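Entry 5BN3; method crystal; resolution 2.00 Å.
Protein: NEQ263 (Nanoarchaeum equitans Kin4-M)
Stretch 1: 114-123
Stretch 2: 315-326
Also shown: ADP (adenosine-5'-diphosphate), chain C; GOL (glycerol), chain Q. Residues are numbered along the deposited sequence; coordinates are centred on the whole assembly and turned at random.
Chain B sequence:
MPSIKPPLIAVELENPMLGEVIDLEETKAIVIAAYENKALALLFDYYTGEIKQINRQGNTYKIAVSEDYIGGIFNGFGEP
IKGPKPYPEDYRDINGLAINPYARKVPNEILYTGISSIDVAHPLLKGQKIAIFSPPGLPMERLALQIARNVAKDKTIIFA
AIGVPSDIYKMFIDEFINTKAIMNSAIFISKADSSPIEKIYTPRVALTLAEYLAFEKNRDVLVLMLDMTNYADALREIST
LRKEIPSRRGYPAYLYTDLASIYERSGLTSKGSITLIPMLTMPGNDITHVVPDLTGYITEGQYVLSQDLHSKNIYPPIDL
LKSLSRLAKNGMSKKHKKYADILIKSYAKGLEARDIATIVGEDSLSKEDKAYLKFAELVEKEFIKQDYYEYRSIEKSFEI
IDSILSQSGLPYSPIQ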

# COMPACT_ATOMS: atom_id res chain seq x y z
N GLY B 114 -33.13 27.00 6.53
CA GLY B 114 -32.85 28.42 6.49
C GLY B 114 -31.45 28.70 5.98
O GLY B 114 -31.01 29.85 5.92
N ILE B 115 -30.76 27.63 5.61
CA ILE B 115 -29.40 27.72 5.09
C ILE B 115 -29.42 27.55 3.57
O ILE B 115 -29.77 26.48 3.07
N SER B 116 -29.03 28.60 2.84
CA SER B 116 -29.13 28.62 1.38
C SER B 116 -28.37 27.49 0.70
O SER B 116 -28.89 26.85 -0.22
N SER B 117 -27.14 27.25 1.14
CA SER B 117 -26.29 26.22 0.54
C SER B 117 -26.88 24.82 0.69
O SER B 117 -26.49 23.90 -0.03
N ILE B 118 -27.82 24.66 1.61
CA ILE B 118 -28.54 23.41 1.77
C ILE B 118 -29.90 23.44 1.08
O ILE B 118 -30.19 22.61 0.22
N ASP B 119 -30.74 24.42 1.44
CA ASP B 119 -32.14 24.44 1.02
C ASP B 119 -32.41 24.43 -0.49
O ASP B 119 -33.35 23.78 -0.95
N VAL B 120 -31.61 25.16 -1.26
CA VAL B 120 -31.84 25.25 -2.70
C VAL B 120 -31.50 23.96 -3.44
O VAL B 120 -32.38 23.33 -4.04
N ALA B 121 -30.24 23.56 -3.39
CA ALA B 121 -29.79 22.42 -4.20
C ALA B 121 -29.82 21.08 -3.47
O ALA B 121 -29.96 20.04 -4.10
N HIS B 122 -29.67 21.10 -2.15
CA HIS B 122 -29.59 19.84 -1.40
C HIS B 122 -30.51 19.78 -0.18
O HIS B 122 -30.04 19.49 0.93
N PRO B 123 -31.82 20.03 -0.37
CA PRO B 123 -32.68 20.14 0.81
C PRO B 123 -32.85 18.83 1.58
O PRO B 123 -32.84 17.75 0.98
N TYR B 315 -18.34 30.61 6.16
CA TYR B 315 -19.23 29.73 6.91
C TYR B 315 -20.64 29.86 6.34
O TYR B 315 -21.10 30.97 6.07
N PRO B 316 -21.33 28.73 6.14
CA PRO B 316 -20.81 27.38 6.35
C PRO B 316 -20.02 26.90 5.13
O PRO B 316 -20.44 27.16 4.00
N PRO B 317 -18.89 26.21 5.36
CA PRO B 317 -17.98 25.85 4.27
C PRO B 317 -18.45 24.62 3.49
O PRO B 317 -17.70 23.65 3.37
N ILE B 318 -19.66 24.67 2.95
CA ILE B 318 -20.25 23.54 2.23
C ILE B 318 -19.84 23.48 0.76
O ILE B 318 -20.04 24.43 0.00
N ASP B 319 -19.25 22.35 0.37
CA ASP B 319 -18.94 22.07 -1.03
C ASP B 319 -20.24 21.75 -1.76
O ASP B 319 -20.82 20.69 -1.56
N LEU B 320 -20.69 22.68 -2.61
CA LEU B 320 -21.97 22.54 -3.29
C LEU B 320 -22.03 21.36 -4.25
O LEU B 320 -23.11 20.84 -4.54
N LEU B 321 -20.88 20.93 -4.74
CA LEU B 321 -20.83 19.90 -5.77
C LEU B 321 -20.55 18.50 -5.21
O LEU B 321 -21.06 17.51 -5.74
N LYS B 322 -19.76 18.43 -4.15
CA LYS B 322 -19.52 17.14 -3.49
C LYS B 322 -20.70 16.74 -2.61
O LYS B 322 -20.89 15.56 -2.32
N SER B 323 -21.48 17.73 -2.20
CA SER B 323 -22.66 17.46 -1.38
C SER B 323 -23.80 16.90 -2.22
O SER B 323 -23.83 17.09 -3.44
N LEU B 324 -24.72 16.20 -1.56
CA LEU B 324 -25.81 15.53 -2.25
C LEU B 324 -26.96 15.24 -1.30
O LEU B 324 -26.75 14.83 -0.17
N SER B 325 -28.18 15.47 -1.78
CA SER B 325 -29.37 14.96 -1.11
C SER B 325 -30.11 14.09 -2.11
O SER B 325 -30.65 14.60 -3.09
N ARG B 326 -30.11 12.78 -1.87
CA ARG B 326 -30.67 11.83 -2.83
C ARG B 326 -32.17 12.00 -3.06
O ARG B 326 -32.65 11.82 -4.18

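Two hydrogen bonds join the stretches directly, and both lie at the H122 end of stretch 1. H122 NE2 donates to L320 O at 2.7 Å. S325 OG donates to P123 O, also at 2.7 Å. The first takes a side chain of stretch 1 to a backbone carbonyl of stretch 2; the second runs the other way.

H122 is the most heavily covered residue of the contact. Its CA-to-CB bond points sideways, but chi1 in m (-45°) and chi2 of -65° bring the imidazole up against stretch 2. L320 O meets the ring at its edge, where NE2 can reach it. The other ring nitrogen serves a glycerol, probably from the crystallisation liquor. H122 ND1 and GOL O3 form a very short hydrogen bond of 2.5 Å, and either could be the donor. S325 N also donates to GOL O3, at 3.1 Å and nearly straight, so the glycerol bridges the two stretches. Its hydroxyls O1 and O3 add weak bonds to A121 O, at 3.0 and 3.3 Å.

S323 covers one face of the imidazole. Its CA-to-CB bond points toward stretch 1, and S323 CB lies 4.2 Å from the centroid of the H122 ring, in a CH-pi contact. Chi1 is m, and S323 OG donates to D319 O at 2.7 Å, within its own stretch. S325 also points toward stretch 1, with chi1 in t; S325 CB packs 3.7 Å from H122 C.

Further along, the contact becomes mainly apolar. L320 starts sideways, but its m, t rotamer brings the end nearer: L320 CD2 lies 3.5 Å from S117 O. S117 points toward stretch 2 with chi1 in p. S117 OG sits 3.4 Å from I318 CD1 and 3.8 Å from P316 CG; these are packing contacts. I318 points toward stretch 1 with an extended m, t side chain, and its CD1 also meets I118 CG1 at 3.7 Å. I118, likewise m, t, leaves its backbone sideways and reaches in with its end. I115, at the N-cap position, points toward stretch 2, and I115 CG2 touches P316 CG at 4.0 Å. P316 follows a cis peptide bond and points its ring carbon CB toward stretch 1.

D319, L321, K322 and R326 point away. D319 OD1 accepts L321 N at 3.0 Å and K322 N at 2.9 Å, tying the local turn together. R326 turns to ADP instead: R326 NH1 donates to ADP O3B at 2.7 Å.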

# COMPACT_ATOMS: atom_id res chain seq x y z
CB ILE B 115 -28.51 26.64 5.74
CG1 ILE B 115 -28.55 26.77 7.27
CG2 ILE B 115 -27.08 26.74 5.23
CD1 ILE B 115 -28.01 25.56 8.01
CB SER B 116 -28.64 29.96 0.84
OG SER B 116 -29.39 31.03 1.39
CB SER B 117 -24.88 26.29 1.13
OG SER B 117 -24.90 26.21 2.54
CB ILE B 118 -28.75 23.07 3.27
CG1 ILE B 118 -27.42 22.73 3.93
CG2 ILE B 118 -29.73 21.91 3.42
CD1 ILE B 118 -27.54 22.41 5.42
CB ASP B 119 -32.87 25.63 1.66
CG ASP B 119 -33.06 25.47 3.15
OD1 ASP B 119 -32.93 24.33 3.66
OD2 ASP B 119 -33.36 26.47 3.83
CB VAL B 120 -31.05 26.43 -3.33
CG1 VAL B 120 -31.27 26.47 -4.82
CG2 VAL B 120 -31.48 27.74 -2.70
CB ALA B 121 -28.40 22.69 -4.74
CB HIS B 122 -28.14 19.61 -0.94
CG HIS B 122 -27.12 19.87 -2.01
ND1 HIS B 122 -27.03 19.12 -3.16
CD2 HIS B 122 -26.14 20.80 -2.09
CE1 HIS B 122 -26.04 19.57 -3.91
NE2 HIS B 122 -25.48 20.59 -3.28
CB PRO B 123 -34.03 20.58 0.22
CG PRO B 123 -34.01 20.07 -1.18
CD PRO B 123 -32.58 20.18 -1.62
CB TYR B 315 -19.24 30.03 8.42
CG TYR B 315 -20.28 29.19 9.16
CD1 TYR B 315 -21.58 29.65 9.32
CD2 TYR B 315 -19.96 27.94 9.66
CE1 TYR B 315 -22.53 28.89 9.97
CE2 TYR B 315 -20.91 27.17 10.31
CZ TYR B 315 -22.19 27.65 10.46
OH TYR B 315 -23.13 26.89 11.11
CB PRO B 316 -22.07 26.54 6.53
CG PRO B 316 -23.11 27.27 5.73
CD PRO B 316 -22.78 28.73 5.84
CB PRO B 317 -16.68 25.55 5.00
CG PRO B 317 -17.13 25.01 6.33
CD PRO B 317 -18.40 25.74 6.67
CB ILE B 318 -21.79 23.57 2.33
CG1 ILE B 318 -22.23 23.32 3.77
CG2 ILE B 318 -22.41 22.54 1.41
CD1 ILE B 318 -23.73 23.33 3.97
CB ASP B 319 -17.95 20.90 -1.12
CG ASP B 319 -17.39 20.70 -2.53
OD1 ASP B 319 -18.14 20.81 -3.52
OD2 ASP B 319 -16.17 20.42 -2.63
CB LEU B 320 -22.31 23.83 -4.06
CG LEU B 320 -22.86 25.01 -3.26
CD1 LEU B 320 -23.13 26.19 -4.18
CD2 LEU B 320 -24.13 24.61 -2.54
CB LEU B 321 -19.83 20.28 -6.87
CG LEU B 321 -20.23 21.55 -7.62
CD1 LEU B 321 -19.22 21.92 -8.68
CD2 LEU B 321 -21.59 21.36 -8.23
CB LYS B 322 -18.24 17.20 -2.65
CG LYS B 322 -16.96 17.21 -3.47
CD LYS B 322 -15.74 17.17 -2.56
CE LYS B 322 -14.44 17.23 -3.36
NZ LYS B 322 -13.25 17.32 -2.46
CB SER B 323 -23.12 18.72 -0.64
OG SER B 323 -22.10 19.20 0.22
CB LEU B 324 -25.31 14.21 -2.86
CG LEU B 324 -26.39 13.27 -3.41
CD1 LEU B 324 -27.05 13.89 -4.62
CD2 LEU B 324 -25.81 11.90 -3.76
CB SER B 325 -30.26 16.11 -0.63
OG SER B 325 -31.46 15.62 -0.07
CB ARG B 326 -30.40 10.39 -2.39
CG ARG B 326 -29.01 9.88 -2.70
CD ARG B 326 -28.80 8.48 -2.18
NE ARG B 326 -27.40 8.23 -1.85
CZ ARG B 326 -26.50 7.76 -2.71
NH1 ARG B 326 -26.85 7.50 -3.96
NH2 ARG B 326 -25.25 7.56 -2.32
PB ADP C . -25.78 5.26 -6.42
O1B ADP C . -24.70 5.03 -7.43
O2B ADP C . -26.87 4.21 -6.41
O3B ADP C . -25.26 5.63 -5.05
PA ADP C . -28.08 6.83 -7.17
O1A ADP C . -28.60 5.91 -8.23
O2A ADP C . -28.74 6.86 -5.82
O3A ADP C . -26.49 6.60 -6.99
O5' ADP C . -28.09 8.32 -7.78
C5' ADP C . -27.46 9.39 -7.06
C4' ADP C . -28.13 10.71 -7.40
O4' ADP C . -27.99 11.00 -8.80
C3' ADP C . -29.62 10.64 -7.09
O3' ADP C . -29.97 11.73 -6.23
C2' ADP C . -30.31 10.75 -8.43
O2' ADP C . -31.43 11.62 -8.36
C1' ADP C . -29.26 11.31 -9.38
N9 ADP C . -29.39 10.66 -10.70
C8 ADP C . -28.79 9.53 -11.10
N7 ADP C . -29.13 9.22 -12.38
C5 ADP C . -29.97 10.17 -12.82
C6 ADP C . -30.71 10.45 -14.07
N6 ADP C . -30.61 9.62 -15.15
N1 ADP C . -31.47 11.56 -14.11
C2 ADP C . -31.58 12.39 -13.05
N3 ADP C . -30.94 12.20 -11.88
C4 ADP C . -30.14 11.12 -11.71
C1 GOL Q . -29.94 18.51 -6.78
O1 GOL Q . -28.93 19.48 -6.89
C2 GOL Q . -29.32 17.17 -6.40
O2 GOL Q . -27.95 17.16 -6.76
C3 GOL Q . -29.45 16.95 -4.89
O3 GOL Q . -28.25 17.27 -4.25